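Isochorismatase family protein (Enterococcus faecalis, PDB 2A67) is of unknown function but, as a member of the isochorismatase family related to nicotinamidases, probably acts as a hydrolase. Local coordinates at residues F49-E54 and W64-K69; Q110-V115 and T136-N141. All blocks are in the same frame, centred on the assembly; numbering follows the deposited sequence.

How the contacts relate
From the N terminus, the chain runs through strand 5-10 and helix 26-42 into strand 47-52. Contact 1 closes first: the loop after that strand turns back, and residues 64-69 pack on its C-terminal end before strand 77-81 begins. Strands 103-109 and 128-137 lie beyond strand 5-10 in the same parallel sheet. Contact 2 closes later, joining the start of helix 111-125 to the end of strand 128-137. The two contacts follow one another in series and neither nest nor cross. The centres of contact 1 and contact 2 are about 15 Å apart, and the nearest atoms of the two contacts about 5 Å, without touching. Contact 1 ties a loop to a strand; contact 2 ties a strand to a helix start.

Contact 1 of 2, residues F49-E54 and W64-K69; sequences FVQHEE and WQLFEK
Residues 64-69 form an irregular loop against the end of strand 47-52, with the CA atoms of Glu53 and Trp64 closest across the contact at 6.8 Å. Gln51 carries the middle. Its CG lies beside the backbone N (chi1 -69°), and the extended side chain crosses the Trp64 indole at about a right angle. Gln51 NE2 sits over one face of the Trp64 indole, above its six-membered ring, 3.4 Å from Trp64 CZ2. Gln51 NE2 also donates to Trp64 O at 3.0 Å, with the acceptor nearly in the amide plane. Gln13 also donates to this oxygen. At the indole edge a water accepts from Trp64 NE1 at 2.8 Å and donates to Gln51 O and Glu53 OE1. Glu53 also makes a salt bridge to Arg80. Leu66 spreads its two methyls over the strand residues. Leu66 CD2 lies 3.6 Å from Gln51 CG. Leu66 CD1 makes a CH-pi contact over one face of the Phe49 ring, 3.8 Å from its centroid. Phe49 packs on Ile37 of helix 26-42 as well. This is a connection at the C-terminal ends of the strands of the parallel sheet in the isochorismatase fold, folded back over the strand it follows.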
ATOM      1  N   PHE D  49     -15.570  -0.348  12.987  1.00 27.87           N
ATOM      2  CA  PHE D  49     -15.833  -1.197  11.847  1.00 29.00           C
ATOM      3  C   PHE D  49     -15.855  -0.333  10.587  1.00 29.62           C
ATOM      4  O   PHE D  49     -16.516   0.720  10.555  1.00 31.82           O
ATOM      5  CB  PHE D  49     -17.202  -1.864  11.975  1.00 28.72           C
ATOM      6  CG  PHE D  49     -17.269  -2.925  13.019  1.00 28.75           C
ATOM      7  CD1 PHE D  49     -17.709  -2.619  14.311  1.00 29.91           C
ATOM      8  CD2 PHE D  49     -16.903  -4.227  12.726  1.00 27.32           C
ATOM      9  CE1 PHE D  49     -17.790  -3.581  15.260  1.00 32.41           C
ATOM     10  CE2 PHE D  49     -16.988  -5.213  13.711  1.00 30.03           C
ATOM     11  CZ  PHE D  49     -17.429  -4.878  14.965  1.00 32.54           C
ATOM     12  N   VAL D  50     -15.144  -0.769   9.558  1.00 29.29           N
ATOM     13  CA  VAL D  50     -15.199  -0.088   8.240  1.00 29.13           C
ATOM     14  C   VAL D  50     -16.067  -0.942   7.302  1.00 29.40           C
ATOM     15  O   VAL D  50     -15.909  -2.157   7.223  1.00 30.93           O
ATOM     16  CB  VAL D  50     -13.777   0.178   7.658  1.00 29.57           C
ATOM     17  CG1 VAL D  50     -13.887   0.848   6.279  1.00 29.02           C
ATOM     18  CG2 VAL D  50     -12.958   1.099   8.674  1.00 28.02           C
ATOM     19  N   GLN D  51     -17.036  -0.302   6.665  1.00 29.54           N
ATOM     20  CA  GLN D  51     -17.900  -0.970   5.702  1.00 28.38           C
ATOM     21  C   GLN D  51     -17.819  -0.257   4.362  1.00 27.27           C
ATOM     22  O   GLN D  51     -17.951   0.977   4.269  1.00 26.39           O
ATOM     23  CB  GLN D  51     -19.340  -0.988   6.208  1.00 28.48           C
ATOM     24  CG  GLN D  51     -19.528  -1.891   7.428  1.00 29.45           C
ATOM     25  CD  GLN D  51     -20.880  -1.741   8.049  1.00 30.24           C
ATOM     26  OE1 GLN D  51     -21.068  -0.927   8.947  1.00 30.38           O
ATOM     27  NE2 GLN D  51     -21.860  -2.503   7.554  1.00 30.59           N
ATOM     28  N   HIS D  52     -17.556  -1.068   3.341  1.00 27.83           N
ATOM     29  CA  HIS D  52     -17.428  -0.616   1.962  1.00 27.46           C
ATOM     30  C   HIS D  52     -18.848  -0.549   1.365  1.00 26.73           C
ATOM     31  O   HIS D  52     -19.752  -1.264   1.779  1.00 26.00           O
ATOM     32  CB  HIS D  52     -16.527  -1.593   1.191  1.00 28.25           C
ATOM     33  CG  HIS D  52     -16.045  -1.056  -0.118  1.00 31.09           C
ATOM     34  ND1 HIS D  52     -16.638  -1.396  -1.316  1.00 34.48           N
ATOM     35  CD2 HIS D  52     -15.063  -0.174  -0.422  1.00 33.92           C
ATOM     36  CE1 HIS D  52     -16.017  -0.781  -2.307  1.00 33.49           C
ATOM     37  NE2 HIS D  52     -15.065  -0.029  -1.797  1.00 38.21           N
ATOM     38  N   GLU D  53     -19.046   0.372   0.455  1.00 27.85           N
ATOM     39  CA  GLU D  53     -20.338   0.477  -0.264  1.00 28.94           C
ATOM     40  C   GLU D  53     -20.017   0.730  -1.721  1.00 29.41           C
ATOM     41  O   GLU D  53     -19.118   1.509  -2.029  1.00 28.38           O
ATOM     42  CB  GLU D  53     -21.199   1.592   0.339  1.00 27.42           C
ATOM     43  CG  GLU D  53     -20.659   3.041   0.229  1.00 29.55           C
ATOM     44  CD  GLU D  53     -21.429   4.004   1.105  1.00 29.75           C
ATOM     45  OE1 GLU D  53     -21.348   3.888   2.336  1.00 27.67           O
ATOM     46  OE2 GLU D  53     -22.169   4.876   0.592  1.00 30.89           O
ATOM     47  N   GLU D  54     -20.765   0.070  -2.608  1.00 31.72           N
ATOM     48  CA  GLU D  54     -20.602   0.244  -4.053  1.00 33.36           C
ATOM     49  C   GLU D  54     -21.856  -0.302  -4.705  1.00 32.98           C
ATOM     50  O   GLU D  54     -22.769  -0.773  -4.019  1.00 32.46           O
ATOM     51  CB  GLU D  54     -19.330  -0.473  -4.554  1.00 33.22           C
ATOM     52  CG  GLU D  54     -19.252  -1.978  -4.196  1.00 35.74           C
ATOM     53  CD  GLU D  54     -17.896  -2.648  -4.553  1.00 39.18           C
ATOM     54  OE1 GLU D  54     -16.837  -1.962  -4.641  1.00 48.30           O
ATOM     55  OE2 GLU D  54     -17.879  -3.892  -4.710  1.00 47.31           O
ATOM     56  N   TRP D  64     -24.355  -5.619   2.419  1.00 30.60           N
ATOM     57  CA  TRP D  64     -23.459  -4.631   3.034  1.00 29.03           C
ATOM     58  C   TRP D  64     -23.302  -4.807   4.567  1.00 29.61           C
ATOM     59  O   TRP D  64     -22.321  -4.289   5.171  1.00 30.46           O
ATOM     60  CB  TRP D  64     -24.002  -3.239   2.710  1.00 28.12           C
ATOM     61  CG  TRP D  64     -23.560  -2.078   3.517  1.00 25.81           C
ATOM     62  CD1 TRP D  64     -22.600  -1.162   3.170  1.00 25.15           C
ATOM     63  CD2 TRP D  64     -24.053  -1.671   4.795  1.00 28.07           C
ATOM     64  NE1 TRP D  64     -22.459  -0.231   4.151  1.00 26.91           N
ATOM     65  CE2 TRP D  64     -23.336  -0.517   5.167  1.00 26.80           C
ATOM     66  CE3 TRP D  64     -24.999  -2.193   5.685  1.00 26.81           C
ATOM     67  CZ2 TRP D  64     -23.568   0.159   6.381  1.00 25.91           C
ATOM     68  CZ3 TRP D  64     -25.234  -1.528   6.867  1.00 24.93           C
ATOM     69  CH2 TRP D  64     -24.520  -0.364   7.207  1.00 25.65           C
ATOM     70  N   GLN D  65     -24.231  -5.508   5.211  1.00 29.18           N
ATOM     71  CA  GLN D  65     -24.166  -5.620   6.667  1.00 29.26           C
ATOM     72  C   GLN D  65     -22.980  -6.505   7.032  1.00 29.92           C
ATOM     73  O   GLN D  65     -22.531  -7.316   6.203  1.00 28.66           O
ATOM     74  CB  GLN D  65     -25.454  -6.209   7.255  1.00 29.13           C
ATOM     75  CG  GLN D  65     -26.788  -5.421   7.035  1.00 27.08           C
ATOM     76  CD  GLN D  65     -27.923  -6.133   7.721  1.00 28.90           C
ATOM     77  OE1 GLN D  65     -28.410  -7.124   7.186  1.00 31.26           O
ATOM     78  NE2 GLN D  65     -28.350  -5.659   8.923  1.00 23.52           N
ATOM     79  N   LEU D  66     -22.520  -6.354   8.290  1.00 30.70           N
ATOM     80  CA  LEU D  66     -21.445  -7.127   8.894  1.00 32.27           C
ATOM     81  C   LEU D  66     -21.896  -8.550   9.128  1.00 33.39           C
ATOM     82  O   LEU D  66     -23.075  -8.815   9.406  1.00 32.89           O
ATOM     83  CB  LEU D  66     -21.002  -6.493  10.246  1.00 31.44           C
ATOM     84  CG  LEU D  66     -20.520  -5.032  10.256  1.00 30.20           C
ATOM     85  CD1 LEU D  66     -20.323  -4.444  11.653  1.00 34.91           C
ATOM     86  CD2 LEU D  66     -19.278  -4.857   9.430  1.00 26.94           C
ATOM     87  N   PHE D  67     -20.968  -9.481   8.959  1.00 34.80           N
ATOM     88  CA  PHE D  67     -21.250 -10.874   9.261  1.00 36.81           C
ATOM     89  C   PHE D  67     -21.910 -10.943  10.613  1.00 38.14           C
ATOM     90  O   PHE D  67     -21.421 -10.322  11.565  1.00 38.85           O
ATOM     91  CB  PHE D  67     -19.942 -11.654   9.352  1.00 36.50           C
ATOM     92  CG  PHE D  67     -19.243 -11.786   8.043  1.00 36.76           C
ATOM     93  CD1 PHE D  67     -19.781 -12.586   7.033  1.00 36.23           C
ATOM     94  CD2 PHE D  67     -18.055 -11.122   7.814  1.00 36.31           C
ATOM     95  CE1 PHE D  67     -19.131 -12.720   5.815  1.00 36.73           C
ATOM     96  CE2 PHE D  67     -17.395 -11.257   6.598  1.00 37.72           C
ATOM     97  CZ  PHE D  67     -17.950 -12.047   5.589  1.00 37.16           C
ATOM     98  N   GLU D  68     -22.979 -11.724  10.712  1.00 38.42           N
ATOM     99  CA  GLU D  68     -23.737 -11.867  11.956  1.00 40.21           C
ATOM    100  C   GLU D  68     -22.918 -12.355  13.136  1.00 39.19           C
ATOM    101  O   GLU D  68     -23.222 -12.009  14.267  1.00 38.49           O
ATOM    102  CB  GLU D  68     -24.876 -12.869  11.767  1.00 41.30           C
ATOM    103  CG  GLU D  68     -25.892 -12.412  10.776  1.00 46.44           C
ATOM    104  CD  GLU D  68     -27.115 -11.854  11.445  1.00 52.04           C
ATOM    105  OE1 GLU D  68     -26.993 -10.951  12.315  1.00 51.69           O
ATOM    106  OE2 GLU D  68     -28.206 -12.341  11.093  1.00 54.24           O
ATOM    107  N   LYS D  69     -21.917 -13.185  12.878  1.00 39.60           N
ATOM    108  CA  LYS D  69     -21.107 -13.776  13.969  1.00 40.13           C
ATOM    109  C   LYS D  69     -20.256 -12.759  14.752  1.00 39.52           C
ATOM    110  O   LYS D  69     -19.808 -13.061  15.889  1.00 39.61           O
ATOM    111  CB  LYS D  69     -20.197 -14.883  13.424  1.00 40.63           C
ATOM    112  CG  LYS D  69     -19.751 -15.952  14.458  1.00 44.26           C
ATOM    113  CD  LYS D  69     -18.338 -16.381  14.036  1.00 49.79           C
ATOM    114  CE  LYS D  69     -17.983 -17.855  14.324  1.00 49.72           C
ATOM    115  NZ  LYS D  69     -16.785 -18.247  13.488  1.00 46.04           N
TER
HETATM  116  O   HOH W   1     -20.702   1.958   4.014  1.00 25.16           O

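Contact 2 of 2, residues Q110-V115 and T136-N141; sequences QTEFCV and TSTLDN
This contact lies within the beta-alpha-beta unit of strand 103-109, helix 111-125 and strand 128-137, and joins the helix start to the strand end. Gln110 and Thr138 come nearest, with CA atoms 4.7 Å apart. Thr111 N donates to Ser137 O at 3.0 Å, from above the carbonyl plane. Gln110 CA adds a CA-H...O contact to the same oxygen. Thr111 OG1 and Thr136 OG1 hydrogen-bond at 3.0 Å, and Thr136 OG1 is also bonded to Glu154 of helix 146-157. Gln110 holds the N-cap position after a cis peptide bond. Its O accepts from Phe113 N and Val115 N on opposite faces of its plane, and the bond from Val115 N belongs to a wider pi-type turn at 111-115. Thr138 OG1, anti to its backbone N (chi1 -162°), donates to Glu112 OE1 at 2.5 Å, shorter than usual and of doubtful exact length. Gln110 OE1 lies 3.1 Å from Thr138 OG1 and 3.6 Å from Leu139 CD1. Deeper along the helix, Val115 CG1 meets Thr136 CG2 at 3.9 Å. On the dimer side, Glu112 O accepts from Arg120 of the second subunit.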
ATOM      1  N   GLN D 110     -10.326  -7.427   1.913  1.00 27.85           N
ATOM      2  CA  GLN D 110      -9.452  -8.539   1.526  1.00 28.53           C
ATOM      3  C   GLN D 110      -8.004  -8.136   1.794  1.00 27.86           C
ATOM      4  O   GLN D 110      -7.651  -6.989   1.600  1.00 28.40           O
ATOM      5  CB  GLN D 110      -9.603  -8.873   0.017  1.00 27.91           C
ATOM      6  CG  GLN D 110     -10.883  -9.668  -0.273  1.00 30.00           C
ATOM      7  CD  GLN D 110     -11.125  -9.792  -1.756  1.00 33.07           C
ATOM      8  OE1 GLN D 110     -10.448 -10.536  -2.467  1.00 34.20           O
ATOM      9  NE2 GLN D 110     -12.062  -9.019  -2.235  1.00 28.75           N
ATOM     10  N   THR D 111      -7.179  -9.121   2.142  1.00 27.55           N
ATOM     11  CA  THR D 111      -5.724  -8.954   2.439  1.00 28.31           C
ATOM     12  C   THR D 111      -4.997  -7.979   1.529  1.00 27.61           C
ATOM     13  O   THR D 111      -4.362  -7.023   1.989  1.00 26.05           O
ATOM     14  CB  THR D 111      -5.012 -10.321   2.272  1.00 28.40           C
ATOM     15  OG1 THR D 111      -5.659 -11.278   3.120  1.00 28.57           O
ATOM     16  CG2 THR D 111      -3.471 -10.254   2.547  1.00 27.79           C
ATOM     17  N   GLU D 112      -5.030  -8.272   0.227  1.00 26.72           N
ATOM     18  CA  GLU D 112      -4.187  -7.545  -0.703  1.00 26.92           C
ATOM     19  C   GLU D 112      -4.799  -6.230  -1.200  1.00 26.51           C
ATOM     20  O   GLU D 112      -4.113  -5.431  -1.808  1.00 27.66           O
ATOM     21  CB  GLU D 112      -3.804  -8.431  -1.891  1.00 27.23           C
ATOM     22  CG  GLU D 112      -4.941  -8.619  -2.943  1.00 29.32           C
ATOM     23  CD  GLU D 112      -5.871  -9.808  -2.649  1.00 32.80           C
ATOM     24  OE1 GLU D 112      -6.274 -10.016  -1.487  1.00 28.27           O
ATOM     25  OE2 GLU D 112      -6.217 -10.542  -3.605  1.00 31.50           O
ATOM     26  N   PHE D 113      -6.064  -5.995  -0.906  1.00 26.44           N
ATOM     27  CA  PHE D 113      -6.727  -4.793  -1.381  1.00 27.79           C
ATOM     28  C   PHE D 113      -6.909  -3.813  -0.227  1.00 26.74           C
ATOM     29  O   PHE D 113      -5.975  -3.130   0.103  1.00 27.77           O
ATOM     30  CB  PHE D 113      -8.045  -5.136  -2.090  1.00 28.03           C
ATOM     31  CG  PHE D 113      -7.861  -5.974  -3.334  1.00 27.79           C
ATOM     32  CD1 PHE D 113      -7.218  -5.449  -4.454  1.00 26.82           C
ATOM     33  CD2 PHE D 113      -8.318  -7.285  -3.382  1.00 30.31           C
ATOM     34  CE1 PHE D 113      -7.038  -6.232  -5.678  1.00 30.46           C
ATOM     35  CE2 PHE D 113      -8.161  -8.065  -4.583  1.00 30.35           C
ATOM     36  CZ  PHE D 113      -7.505  -7.522  -5.723  1.00 30.83           C
ATOM     37  N   CYS D 114      -8.084  -3.788   0.388  1.00 27.58           N
ATOM     38  CA  CYS D 114      -8.447  -2.783   1.378  1.00 29.85           C
ATOM     39  C   CYS D 114      -7.586  -2.847   2.637  1.00 26.25           C
ATOM     40  O   CYS D 114      -7.349  -1.809   3.266  1.00 25.73           O
ATOM     41  CB  CYS D 114      -9.893  -2.961   1.843  1.00 31.28           C
ATOM     42  SG  CYS D 114     -11.134  -3.251   0.501  1.00 47.06           S
ATOM     43  N   VAL D 115      -7.169  -4.045   3.009  1.00 25.22           N
ATOM     44  CA  VAL D 115      -6.366  -4.212   4.223  1.00 25.34           C
ATOM     45  C   VAL D 115      -4.944  -3.672   3.962  1.00 25.34           C
ATOM     46  O   VAL D 115      -4.449  -2.808   4.713  1.00 26.20           O
ATOM     47  CB  VAL D 115      -6.353  -5.718   4.736  1.00 26.52           C
ATOM     48  CG1 VAL D 115      -5.542  -5.862   6.015  1.00 25.38           C
ATOM     49  CG2 VAL D 115      -7.778  -6.210   5.018  1.00 25.58           C
ATOM     50  N   THR D 136      -6.632 -11.738   8.767  1.00 30.08           N
ATOM     51  CA  THR D 136      -7.031 -11.272   7.410  1.00 30.12           C
ATOM     52  C   THR D 136      -7.373 -12.470   6.538  1.00 29.78           C
ATOM     53  O   THR D 136      -6.958 -13.598   6.813  1.00 29.47           O
ATOM     54  CB  THR D 136      -5.969 -10.386   6.675  1.00 29.03           C
ATOM     55  OG1 THR D 136      -4.979 -11.218   6.067  1.00 32.49           O
ATOM     56  CG2 THR D 136      -5.290  -9.421   7.602  1.00 30.32           C
ATOM     57  N   SER D 137      -8.144 -12.226   5.478  1.00 29.08           N
ATOM     58  CA  SER D 137      -8.442 -13.312   4.555  1.00 29.35           C
ATOM     59  C   SER D 137      -8.702 -12.679   3.194  1.00 28.99           C
ATOM     60  O   SER D 137      -8.863 -11.455   3.091  1.00 28.27           O
ATOM     61  CB  SER D 137      -9.646 -14.117   5.047  1.00 28.25           C
ATOM     62  OG  SER D 137     -10.055 -15.088   4.093  1.00 33.63           O
ATOM     63  N   THR D 138      -8.707 -13.535   2.177  1.00 29.80           N
ATOM     64  CA  THR D 138      -8.894 -13.155   0.771  1.00 29.12           C
ATOM     65  C   THR D 138      -9.311 -14.414  -0.016  1.00 30.99           C
ATOM     66  O   THR D 138      -9.613 -15.454   0.584  1.00 30.17           O
ATOM     67  CB  THR D 138      -7.640 -12.442   0.184  1.00 28.24           C
ATOM     68  OG1 THR D 138      -8.005 -11.741  -1.000  1.00 29.75           O
ATOM     69  CG2 THR D 138      -6.411 -13.359  -0.057  1.00 25.08           C
ATOM     70  N   LEU D 139      -9.344 -14.292  -1.347  1.00 33.50           N
ATOM     71  CA  LEU D 139      -9.869 -15.304  -2.286  1.00 34.85           C
ATOM     72  C   LEU D 139      -8.750 -15.775  -3.195  1.00 35.97           C
ATOM     73  O   LEU D 139      -7.808 -15.009  -3.455  1.00 35.40           O
ATOM     74  CB  LEU D 139     -10.973 -14.668  -3.144  1.00 34.37           C
ATOM     75  CG  LEU D 139     -12.098 -13.910  -2.420  1.00 34.50           C
ATOM     76  CD1 LEU D 139     -12.885 -13.043  -3.372  1.00 38.12           C
ATOM     77  CD2 LEU D 139     -13.053 -14.847  -1.692  1.00 35.66           C
ATOM     78  N   ASP D 140      -8.832 -17.021  -3.688  1.00 36.58           N
ATOM     79  CA  ASP D 140      -7.917 -17.467  -4.730  1.00 38.83           C
ATOM     80  C   ASP D 140      -8.216 -16.484  -5.837  1.00 39.07           C
ATOM     81  O   ASP D 140      -9.376 -16.142  -6.042  1.00 40.30           O
ATOM     82  CB  ASP D 140      -8.230 -18.901  -5.238  1.00 39.95           C
ATOM     83  CG  ASP D 140      -7.994 -20.009  -4.171  1.00 43.49           C
ATOM     84  OD1 ASP D 140      -7.362 -19.779  -3.101  1.00 48.32           O
ATOM     85  OD2 ASP D 140      -8.462 -21.148  -4.411  1.00 48.75           O
ATOM     86  N   ASN D 141      -7.197 -15.999  -6.533  1.00 39.31           N
ATOM     87  CA  ASN D 141      -7.433 -14.999  -7.573  1.00 39.40           C
ATOM     88  C   ASN D 141      -7.196 -15.515  -8.991  1.00 40.35           C
ATOM     89  O   ASN D 141      -7.109 -14.711  -9.924  1.00 41.20           O
ATOM     90  CB  ASN D 141      -6.642 -13.698  -7.315  1.00 38.62           C
ATOM     91  CG  ASN D 141      -5.161 -13.854  -7.524  1.00 38.70           C
ATOM     92  OD1 ASN D 141      -4.362 -12.961  -7.181  1.00 42.14           O
ATOM     93  ND2 ASN D 141      -4.765 -14.975  -8.068  1.00 32.87           N
TER
HETATM   94  O   HOH W   2      -8.055 -12.263  -4.258  1.00 31.75           O